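Local coordinates for CRISPR system Cmr subunit Cmr6 (Pyrococcus furiosus, PDB 4W8V), which binds RNA and, with Cmr1, caps the elongated type III-B Cmr ribonucleoprotein complex of CRISPR defence against mobile genetic elements, at residues G46-I50 and V197-F203; Y65-F70 and R105-C110; F88-K94 and I126-I130. All coordinates share one frame; numbering follows the deposited sequence.

Overall arrangement
This chain is the C-terminal part of Cmr6, and its three contacts fall into two groups. Contact 1 lies in the strand-built part of the RAMP-superfamily fold, where the loop between helices 34-43 and 52-68 meets the end of strand 192-197 and the start of strand 202-209. Contacts 2 and 3 lie across the chain's centre, about 31 and 33 Å away between centres, in a helical region. Their own centres are about 17 Å apart and they touch through Leu67. Along the chain both fall within the span that contact 1 joins, and their segments alternate. Helix 52-68, which follows 46-50 and runs into 65-70, thus connects the strand-rich side with the helical one.

Contact 1. Residues G46-I50 and V197-F203; sequences GVPYI and VPKDVPF
Apolar structural packing of the RAMP-superfamily fold, without a hydrogen bond, joins Val47, Pro48 and Ile50, in the loop between helices 34-43 and 52-68, to Val197, Val201 and Phe203 around the turn that links strand 192-197 to strand 202-209. The Phe203 ring is the central element. Over one face stands the end of Ile50: CD1 is 4.0 Å from the ring centroid and 25° off the normal, a CH-pi contact displaced toward the CD2-CE2 rim, and the two side chains cross at about a right angle. At the edge, in the plane of the ring, the carbonyl oxygen Pro48 O approaches Phe203 CE2 at 3.5 Å, so a polar backbone atom faces the ring hydrogens. Val47 reaches the ring obliquely, its CG1 lying 3.9 Å from Phe203 CZ. That same methyl also touches Val201 CG1 at 4.1 Å and Val197 CG2 at 4.2 Å; it is anti to the backbone N (chi1 179°), which points it at all three residues. Val197 CG2 also meets Pro48 CD at 4.1 Å. Thr21 of strand 13-21 ties the turn, its OG1 hydrogen-bonded to Pro198 O and Val201 N. Leu25 of strand 25-28 packs on Ile50, Val197 and Phe203, while Pro149 of strand 143-149 touches Val47 and Phe203, placing the contact where the loop meets the passage from the three-stranded to the four-stranded antiparallel sheet.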
loop_
_atom_site.group_PDB
_atom_site.type_symbol
_atom_site.label_atom_id
_atom_site.label_comp_id
_atom_site.label_asym_id
_atom_site.label_seq_id
_atom_site.Cartn_x
_atom_site.Cartn_y
_atom_site.Cartn_z
ATOM N N GLY A 46 -14.174 -16.116 -8.509
ATOM C CA GLY A 46 -13.790 -15.076 -9.454
ATOM C C GLY A 46 -13.101 -13.882 -8.828
ATOM O O GLY A 46 -12.641 -12.977 -9.535
ATOM N N VAL A 47 -13.012 -13.876 -7.505
ATOM C CA VAL A 47 -12.415 -12.751 -6.787
ATOM C C VAL A 47 -10.885 -12.735 -6.921
ATOM O O VAL A 47 -10.219 -13.693 -6.523
ATOM C CB VAL A 47 -12.827 -12.811 -5.300
ATOM C CG1 VAL A 47 -12.216 -11.676 -4.488
ATOM C CG2 VAL A 47 -14.337 -12.771 -5.202
ATOM N N PRO A 48 -10.315 -11.655 -7.491
ATOM C CA PRO A 48 -8.859 -11.665 -7.645
ATOM C C PRO A 48 -8.134 -11.308 -6.351
ATOM O O PRO A 48 -8.754 -10.908 -5.377
ATOM C CB PRO A 48 -8.630 -10.608 -8.725
ATOM C CG PRO A 48 -9.758 -9.659 -8.530
ATOM C CD PRO A 48 -10.923 -10.496 -8.179
ATOM N N TYR A 49 -6.826 -11.477 -6.307
ATOM C CA TYR A 49 -6.098 -11.066 -5.114
ATOM C C TYR A 49 -5.513 -9.675 -5.267
ATOM O O TYR A 49 -5.578 -9.067 -6.338
ATOM C CB TYR A 49 -4.975 -12.056 -4.783
ATOM C CG TYR A 49 -3.870 -12.142 -5.823
ATOM C CD1 TYR A 49 -2.677 -11.446 -5.667
ATOM C CD2 TYR A 49 -4.013 -12.950 -6.939
ATOM C CE1 TYR A 49 -1.658 -11.546 -6.601
ATOM C CE2 TYR A 49 -2.995 -13.064 -7.884
ATOM C CZ TYR A 49 -1.821 -12.365 -7.709
ATOM O OH TYR A 49 -0.815 -12.504 -8.649
ATOM N N ILE A 50 -4.958 -9.180 -4.162
ATOM C CA ILE A 50 -4.237 -7.913 -4.133
ATOM C C ILE A 50 -2.756 -8.202 -4.050
ATOM O O ILE A 50 -2.292 -8.752 -3.050
ATOM C CB ILE A 50 -4.648 -7.065 -2.922
ATOM C CG1 ILE A 50 -6.143 -6.719 -2.986
ATOM C CG2 ILE A 50 -3.779 -5.829 -2.830
ATOM C CD1 ILE A 50 -6.857 -6.834 -1.640
ATOM N N VAL A 197 -15.146 -5.720 -6.635
ATOM C CA VAL A 197 -15.399 -6.710 -5.595
ATOM C C VAL A 197 -16.294 -6.088 -4.538
ATOM O O VAL A 197 -16.035 -4.971 -4.102
ATOM C CB VAL A 197 -14.082 -7.197 -4.959
ATOM C CG1 VAL A 197 -14.347 -8.081 -3.716
ATOM C CG2 VAL A 197 -13.242 -7.929 -5.991
ATOM N N PRO A 198 -17.368 -6.798 -4.130
ATOM C CA PRO A 198 -18.307 -6.140 -3.213
ATOM C C PRO A 198 -17.745 -5.983 -1.809
ATOM O O PRO A 198 -16.656 -6.471 -1.515
ATOM C CB PRO A 198 -19.527 -7.073 -3.215
ATOM C CG PRO A 198 -19.034 -8.392 -3.732
ATOM C CD PRO A 198 -17.879 -8.080 -4.649
ATOM N N LYS A 199 -18.486 -5.302 -0.943
ATOM C CA LYS A 199 -18.083 -5.157 0.449
ATOM C C LYS A 199 -18.169 -6.500 1.174
ATOM O O LYS A 199 -18.886 -7.391 0.739
ATOM C CB LYS A 199 -18.963 -4.137 1.174
ATOM C CG LYS A 199 -19.166 -2.828 0.464
ATOM C CD LYS A 199 -20.188 -1.987 1.201
ATOM C CE LYS A 199 -20.346 -0.625 0.564
ATOM N NZ LYS A 199 -21.279 0.203 1.355
ATOM N N ASP A 200 -17.433 -6.615 2.275
ATOM C CA ASP A 200 -17.456 -7.782 3.157
ATOM C C ASP A 200 -16.944 -9.046 2.487
ATOM O O ASP A 200 -17.459 -10.135 2.710
ATOM C CB ASP A 200 -18.864 -8.024 3.702
ATOM C CG ASP A 200 -19.328 -6.911 4.599
ATOM O OD1 ASP A 200 -18.527 -6.460 5.449
ATOM O OD2 ASP A 200 -20.487 -6.479 4.447
ATOM N N VAL A 201 -15.922 -8.884 1.663
ATOM C CA VAL A 201 -15.198 -10.015 1.120
ATOM C C VAL A 201 -13.917 -10.154 1.937
ATOM O O VAL A 201 -13.210 -9.176 2.164
ATOM C CB VAL A 201 -14.916 -9.826 -0.371
ATOM C CG1 VAL A 201 -14.005 -10.926 -0.885
ATOM C CG2 VAL A 201 -16.251 -9.771 -1.154
ATOM N N PRO A 202 -13.652 -11.360 2.446
ATOM C CA PRO A 202 -12.513 -11.547 3.348
ATOM C C PRO A 202 -11.190 -11.815 2.632
ATOM O O PRO A 202 -11.149 -12.626 1.707
ATOM C CB PRO A 202 -12.924 -12.758 4.178
ATOM C CG PRO A 202 -13.892 -13.499 3.335
ATOM C CD PRO A 202 -14.578 -12.510 2.459
ATOM N N PHE A 203 -10.133 -11.128 3.072
ATOM C CA PHE A 203 -8.788 -11.313 2.558
ATOM C C PHE A 203 -7.842 -11.634 3.702
ATOM O O PHE A 203 -7.977 -11.098 4.796
ATOM C CB PHE A 203 -8.286 -10.053 1.804
ATOM C CG PHE A 203 -8.897 -9.878 0.450
ATOM C CD1 PHE A 203 -10.194 -9.422 0.318
ATOM C CD2 PHE A 203 -8.177 -10.175 -0.694
ATOM C CE1 PHE A 203 -10.766 -9.280 -0.931
ATOM C CE2 PHE A 203 -8.735 -10.032 -1.949
ATOM C CZ PHE A 203 -10.025 -9.584 -2.072
#

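Contact 2. Residues Y65-F70 and R105-C110; sequences YVLAEF and RCSRLC
Glu69 and Ser107 meet at the start of helix 108-116, where Ser107 is the N-cap, and together they join that helix to the C-terminal part of helix 52-68 and the residues that follow, within the RAMP-superfamily fold. The carboxylate grips the cap residue twice through syn lone pairs: Ser107 N donates to Glu69 OE1 at 3.0 Å and 163°, and Ser107 OG donates to Glu69 OE2 at 2.6 Å. The two bonds fix the rotation of the carboxylate, and a negative charge here would probably interact favourably with the helix N-terminus. The tight part lies beside this. Val66 and Cys110 bring their backbones to 5.1 Å between CA atoms, and Val66 CG2 rests 3.6 Å from Leu109 O. Cys110 SG, anti to its own backbone N (chi1 -178°), reaches Phe70 CE1 at 3.6 Å in an oblique sulfur-aromatic contact. Two borders are more exposed. At one, Tyr65 CE1 meets Leu109 CD1 at 3.9 Å, the side chains crossing at about a right angle. Beyond the carboxylate, toward the exposed Arg105, a water donates to Glu69 OE1 and Arg105 O. Ser107 OG also closes the cap from within its own segment, accepting from Cys110 N at 2.9 Å with an N-H...O angle of 156°.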
loop_
_atom_site.group_PDB
_atom_site.type_symbol
_atom_site.label_atom_id
_atom_site.label_comp_id
_atom_site.label_asym_id
_atom_site.label_seq_id
_atom_site.Cartn_x
_atom_site.Cartn_y
_atom_site.Cartn_z
ATOM N N TYR A 65 4.454 10.336 2.753
ATOM C CA TYR A 65 3.479 11.365 3.031
ATOM C C TYR A 65 3.668 11.930 4.436
ATOM O O TYR A 65 3.693 13.147 4.639
ATOM C CB TYR A 65 2.079 10.798 2.854
ATOM C CG TYR A 65 0.950 11.764 3.083
ATOM C CD1 TYR A 65 0.382 11.923 4.351
ATOM C CD2 TYR A 65 0.419 12.489 2.033
ATOM C CE1 TYR A 65 -0.671 12.802 4.561
ATOM C CE2 TYR A 65 -0.632 13.372 2.229
ATOM C CZ TYR A 65 -1.176 13.520 3.490
ATOM O OH TYR A 65 -2.223 14.397 3.672
ATOM N N VAL A 66 3.805 11.038 5.403
ATOM C CA VAL A 66 3.998 11.433 6.788
ATOM C C VAL A 66 5.346 12.133 6.977
ATOM O O VAL A 66 5.427 13.178 7.628
ATOM C CB VAL A 66 3.895 10.200 7.718
ATOM C CG1 VAL A 66 4.524 10.478 9.064
ATOM C CG2 VAL A 66 2.444 9.775 7.851
ATOM N N LEU A 67 6.402 11.571 6.393
ATOM C CA LEU A 67 7.751 12.095 6.598
ATOM C C LEU A 67 7.971 13.443 5.920
ATOM O O LEU A 67 8.915 14.163 6.257
ATOM C CB LEU A 67 8.795 11.093 6.107
ATOM C CG LEU A 67 9.133 10.001 7.131
ATOM C CD1 LEU A 67 10.142 8.995 6.577
ATOM C CD2 LEU A 67 9.656 10.643 8.401
ATOM N N ALA A 68 7.108 13.775 4.964
ATOM C CA ALA A 68 7.145 15.083 4.323
ATOM C C ALA A 68 6.848 16.167 5.361
ATOM O O ALA A 68 7.341 17.285 5.270
ATOM C CB ALA A 68 6.150 15.146 3.166
ATOM N N GLU A 69 6.042 15.820 6.359
ATOM C CA GLU A 69 5.747 16.733 7.453
ATOM C C GLU A 69 6.983 16.981 8.337
ATOM O O GLU A 69 6.990 17.916 9.138
ATOM C CB GLU A 69 4.596 16.188 8.308
ATOM C CG GLU A 69 3.383 15.701 7.525
ATOM C CD GLU A 69 2.258 15.168 8.421
ATOM O OE1 GLU A 69 1.984 15.778 9.478
ATOM O OE2 GLU A 69 1.651 14.139 8.063
ATOM N N PHE A 70 8.019 16.152 8.181
ATOM C CA PHE A 70 9.222 16.221 9.024
ATOM C C PHE A 70 10.337 17.110 8.457
ATOM O O PHE A 70 11.389 17.239 9.068
ATOM C CB PHE A 70 9.800 14.813 9.266
ATOM C CG PHE A 70 8.967 13.951 10.173
ATOM C CD1 PHE A 70 7.643 13.682 9.874
ATOM C CD2 PHE A 70 9.514 13.394 11.314
ATOM C CE1 PHE A 70 6.873 12.888 10.701
ATOM C CE2 PHE A 70 8.750 12.607 12.147
ATOM C CZ PHE A 70 7.427 12.349 11.840
ATOM N N ARG A 105 2.918 20.553 14.571
ATOM C CA ARG A 105 1.557 20.075 14.367
ATOM C C ARG A 105 1.567 18.850 13.452
ATOM O O ARG A 105 2.055 18.916 12.326
ATOM C CB ARG A 105 0.684 21.178 13.767
ATOM C CG ARG A 105 0.601 22.441 14.606
ATOM C CD ARG A 105 0.066 23.607 13.787
ATOM N NE ARG A 105 -1.284 23.360 13.285
ATOM C CZ ARG A 105 -1.827 24.010 12.260
ATOM N NH1 ARG A 105 -1.126 24.939 11.622
ATOM N NH2 ARG A 105 -3.064 23.729 11.867
ATOM N N CYS A 106 1.035 17.731 13.928
ATOM C CA CYS A 106 1.043 16.505 13.134
ATOM C C CYS A 106 -0.326 16.201 12.555
ATOM O O CYS A 106 -1.349 16.486 13.176
ATOM C CB CYS A 106 1.513 15.316 13.977
ATOM S SG CYS A 106 3.159 15.506 14.677
ATOM N N SER A 107 -0.348 15.605 11.368
ATOM C CA SER A 107 -1.600 15.095 10.821
ATOM C C SER A 107 -1.992 13.878 11.633
ATOM O O SER A 107 -1.190 13.379 12.412
ATOM C CB SER A 107 -1.462 14.737 9.342
ATOM O OG SER A 107 -0.660 13.579 9.151
ATOM N N ARG A 108 -3.220 13.410 11.461
ATOM C CA ARG A 108 -3.643 12.169 12.096
ATOM C C ARG A 108 -2.730 11.030 11.656
ATOM O O ARG A 108 -2.252 10.253 12.479
ATOM C CB ARG A 108 -5.096 11.852 11.752
ATOM C CG ARG A 108 -5.728 10.764 12.593
ATOM C CD ARG A 108 -7.115 10.515 12.067
ATOM N NE ARG A 108 -7.071 10.286 10.631
ATOM C CZ ARG A 108 -6.967 9.085 10.072
ATOM N NH1 ARG A 108 -6.915 7.998 10.840
ATOM N NH2 ARG A 108 -6.920 8.970 8.746
ATOM N N LEU A 109 -2.465 10.958 10.355
ATOM C CA LEU A 109 -1.613 9.896 9.823
ATOM C C LEU A 109 -0.224 9.982 10.438
ATOM O O LEU A 109 0.390 8.968 10.749
ATOM C CB LEU A 109 -1.531 9.974 8.295
ATOM C CG LEU A 109 -2.810 9.629 7.535
ATOM C CD1 LEU A 109 -2.588 9.755 6.035
ATOM C CD2 LEU A 109 -3.295 8.228 7.887
ATOM N N CYS A 110 0.260 11.206 10.627
ATOM C CA CYS A 110 1.533 11.417 11.298
ATOM C C CYS A 110 1.499 10.921 12.747
ATOM O O CYS A 110 2.435 10.267 13.193
ATOM C CB CYS A 110 1.915 12.889 11.258
ATOM S SG CYS A 110 3.502 13.232 12.006
HETATM O O HOH W 1 2.241 18.674 9.450
#

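Contact 3. Residues F88-K94 and I126-I130; sequences FMKGDPK and IDELI
The Phe88 ring has the pyrrolidine of Pro93, from its own segment, on one face, with Pro93 CB 3.6 Å above the plane and over the centre. The Tyr64 ring of helix 52-68 also meets it, the two planes about 25° apart. The residues of helix 122-133 come from other directions. Ile126 CD1 is at the ring edge, near its plane, 3.8 Å from Phe88 CZ, and the backbone N of Ile130 also lies near the plane but farther off. Leu129 approaches obliquely, its CB 3.9 Å from Phe88 CE1. The edge of the ring is thus turned to one side of the helix, against residues one turn apart.

Pro93 has a second role, since its CG meets Ile130 CG1 at 3.6 Å and extends the apolar surface beyond the ring. Lys94 closes the more exposed border. Its chain is bent at chi2 (61°) and again at chi4 (-60°), so that the aliphatic part passes over Ile126, with CD 3.8 Å from Ile126 CG2, before the ammonium group reaches Asp127. This salt bridge has one principal bond, Lys94 NZ to the syn lone pair of Asp127 OD1 at 2.9 Å, and a weak one to OD2.

Asp92 is the N-cap of the short helix 93-96, although its side-chain bond to Lys94 N is weak. Leu67 of helix 52-68 packs against Phe88, Ile126 and Leu129, and Leu221 of helix 212-228 touches Leu129. The arrangement is a helix-helix packing core in the helical part of this RAMP-superfamily protein: Phe88, late in helix 77-90, and Pro93, at the start of helix 93-96, pack on the same side of helix 122-133, the Asp92-capped turn between them, with a salt bridge at the partly exposed border.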
loop_
_atom_site.group_PDB
_atom_site.type_symbol
_atom_site.label_atom_id
_atom_site.label_comp_id
_atom_site.label_asym_id
_atom_site.label_seq_id
_atom_site.Cartn_x
_atom_site.Cartn_y
_atom_site.Cartn_z
ATOM N N PHE A 88 13.748 7.978 -0.794
ATOM C CA PHE A 88 13.655 6.593 -0.387
ATOM C C PHE A 88 13.742 5.632 -1.577
ATOM O O PHE A 88 14.367 4.581 -1.477
ATOM C CB PHE A 88 12.366 6.359 0.383
ATOM C CG PHE A 88 12.505 6.548 1.867
ATOM C CD1 PHE A 88 12.924 5.498 2.675
ATOM C CD2 PHE A 88 12.200 7.760 2.461
ATOM C CE1 PHE A 88 13.052 5.651 4.044
ATOM C CE2 PHE A 88 12.320 7.916 3.835
ATOM C CZ PHE A 88 12.751 6.857 4.624
ATOM N N MET A 89 13.135 5.998 -2.701
ATOM C CA MET A 89 13.012 5.065 -3.812
ATOM C C MET A 89 14.183 5.096 -4.810
ATOM O O MET A 89 14.485 4.073 -5.438
ATOM C CB MET A 89 11.693 5.309 -4.555
ATOM C CG MET A 89 10.448 5.112 -3.680
ATOM S SD MET A 89 8.870 5.142 -4.577
ATOM C CE MET A 89 8.974 3.568 -5.432
ATOM N N LYS A 90 14.838 6.245 -4.950
ATOM C CA LYS A 90 15.866 6.413 -5.977
ATOM C C LYS A 90 17.247 6.725 -5.406
ATOM O O LYS A 90 18.264 6.305 -5.959
ATOM C CB LYS A 90 15.456 7.522 -6.956
ATOM C CG LYS A 90 14.327 7.130 -7.891
ATOM C CD LYS A 90 13.593 8.350 -8.423
ATOM C CE LYS A 90 14.496 9.257 -9.242
ATOM N NZ LYS A 90 13.760 10.456 -9.743
ATOM N N GLY A 91 17.286 7.459 -4.301
ATOM C CA GLY A 91 18.548 7.892 -3.736
ATOM C C GLY A 91 18.847 7.316 -2.370
ATOM O O GLY A 91 18.465 6.184 -2.060
ATOM N N ASP A 92 19.548 8.105 -1.562
ATOM C CA ASP A 92 19.887 7.745 -0.193
ATOM C C ASP A 92 18.985 8.513 0.758
ATOM O O ASP A 92 19.155 9.716 0.931
ATOM C CB ASP A 92 21.362 8.060 0.093
ATOM C CG ASP A 92 21.815 7.593 1.471
ATOM O OD1 ASP A 92 20.987 7.081 2.255
ATOM O OD2 ASP A 92 23.017 7.750 1.770
ATOM N N PRO A 93 18.016 7.822 1.377
ATOM C CA PRO A 93 17.096 8.514 2.285
ATOM C C PRO A 93 17.821 9.093 3.497
ATOM O O PRO A 93 17.530 10.219 3.902
ATOM C CB PRO A 93 16.117 7.411 2.702
ATOM C CG PRO A 93 16.877 6.146 2.509
ATOM C CD PRO A 93 17.753 6.376 1.315
ATOM N N LYS A 94 18.766 8.335 4.046
ATOM C CA LYS A 94 19.523 8.753 5.225
ATOM C C LYS A 94 20.167 10.123 5.022
ATOM O O LYS A 94 20.048 11.005 5.866
ATOM C CB LYS A 94 20.591 7.710 5.559
ATOM C CG LYS A 94 20.984 7.672 7.018
ATOM C CD LYS A 94 19.791 7.326 7.890
ATOM C CE LYS A 94 20.152 7.391 9.362
ATOM N NZ LYS A 94 21.250 6.446 9.700
ATOM N N ILE A 126 14.184 6.201 10.161
ATOM C CA ILE A 126 14.628 6.133 8.778
ATOM C C ILE A 126 15.336 4.804 8.522
ATOM O O ILE A 126 15.173 4.197 7.467
ATOM C CB ILE A 126 15.573 7.300 8.438
ATOM C CG1 ILE A 126 14.859 8.636 8.638
ATOM C CG2 ILE A 126 16.072 7.187 7.006
ATOM C CD1 ILE A 126 13.765 8.877 7.639
ATOM N N ASP A 127 16.097 4.342 9.510
ATOM C CA ASP A 127 16.843 3.095 9.379
ATOM C C ASP A 127 15.920 1.887 9.366
ATOM O O ASP A 127 16.115 0.962 8.589
ATOM C CB ASP A 127 17.863 2.959 10.504
ATOM C CG ASP A 127 19.014 3.924 10.358
ATOM O OD1 ASP A 127 19.371 4.239 9.205
ATOM O OD2 ASP A 127 19.559 4.364 11.392
ATOM N N GLU A 128 14.916 1.899 10.228
ATOM C CA GLU A 128 13.966 0.798 10.278
ATOM C C GLU A 128 13.166 0.740 8.985
ATOM O O GLU A 128 12.812 -0.343 8.517
ATOM C CB GLU A 128 13.044 0.932 11.490
ATOM C CG GLU A 128 13.747 0.701 12.825
ATOM C CD GLU A 128 12.803 0.254 13.922
ATOM O OE1 GLU A 128 11.973 1.074 14.357
ATOM O OE2 GLU A 128 12.886 -0.921 14.347
ATOM N N LEU A 129 12.904 1.910 8.404
ATOM C CA LEU A 129 12.152 2.003 7.157
ATOM C C LEU A 129 13.024 1.601 5.978
ATOM O O LEU A 129 12.543 0.984 5.031
ATOM C CB LEU A 129 11.609 3.421 6.940
ATOM C CG LEU A 129 10.526 3.902 7.901
ATOM C CD1 LEU A 129 10.299 5.392 7.762
ATOM C CD2 LEU A 129 9.234 3.150 7.659
ATOM N N ILE A 130 14.301 1.969 6.036
ATOM C CA ILE A 130 15.273 1.458 5.086
ATOM C C ILE A 130 15.267 -0.075 5.127
ATOM O O ILE A 130 15.261 -0.728 4.091
ATOM C CB ILE A 130 16.689 2.004 5.370
ATOM C CG1 ILE A 130 16.781 3.475 4.947
ATOM C CG2 ILE A 130 17.739 1.200 4.618
ATOM C CD1 ILE A 130 18.076 4.155 5.348
#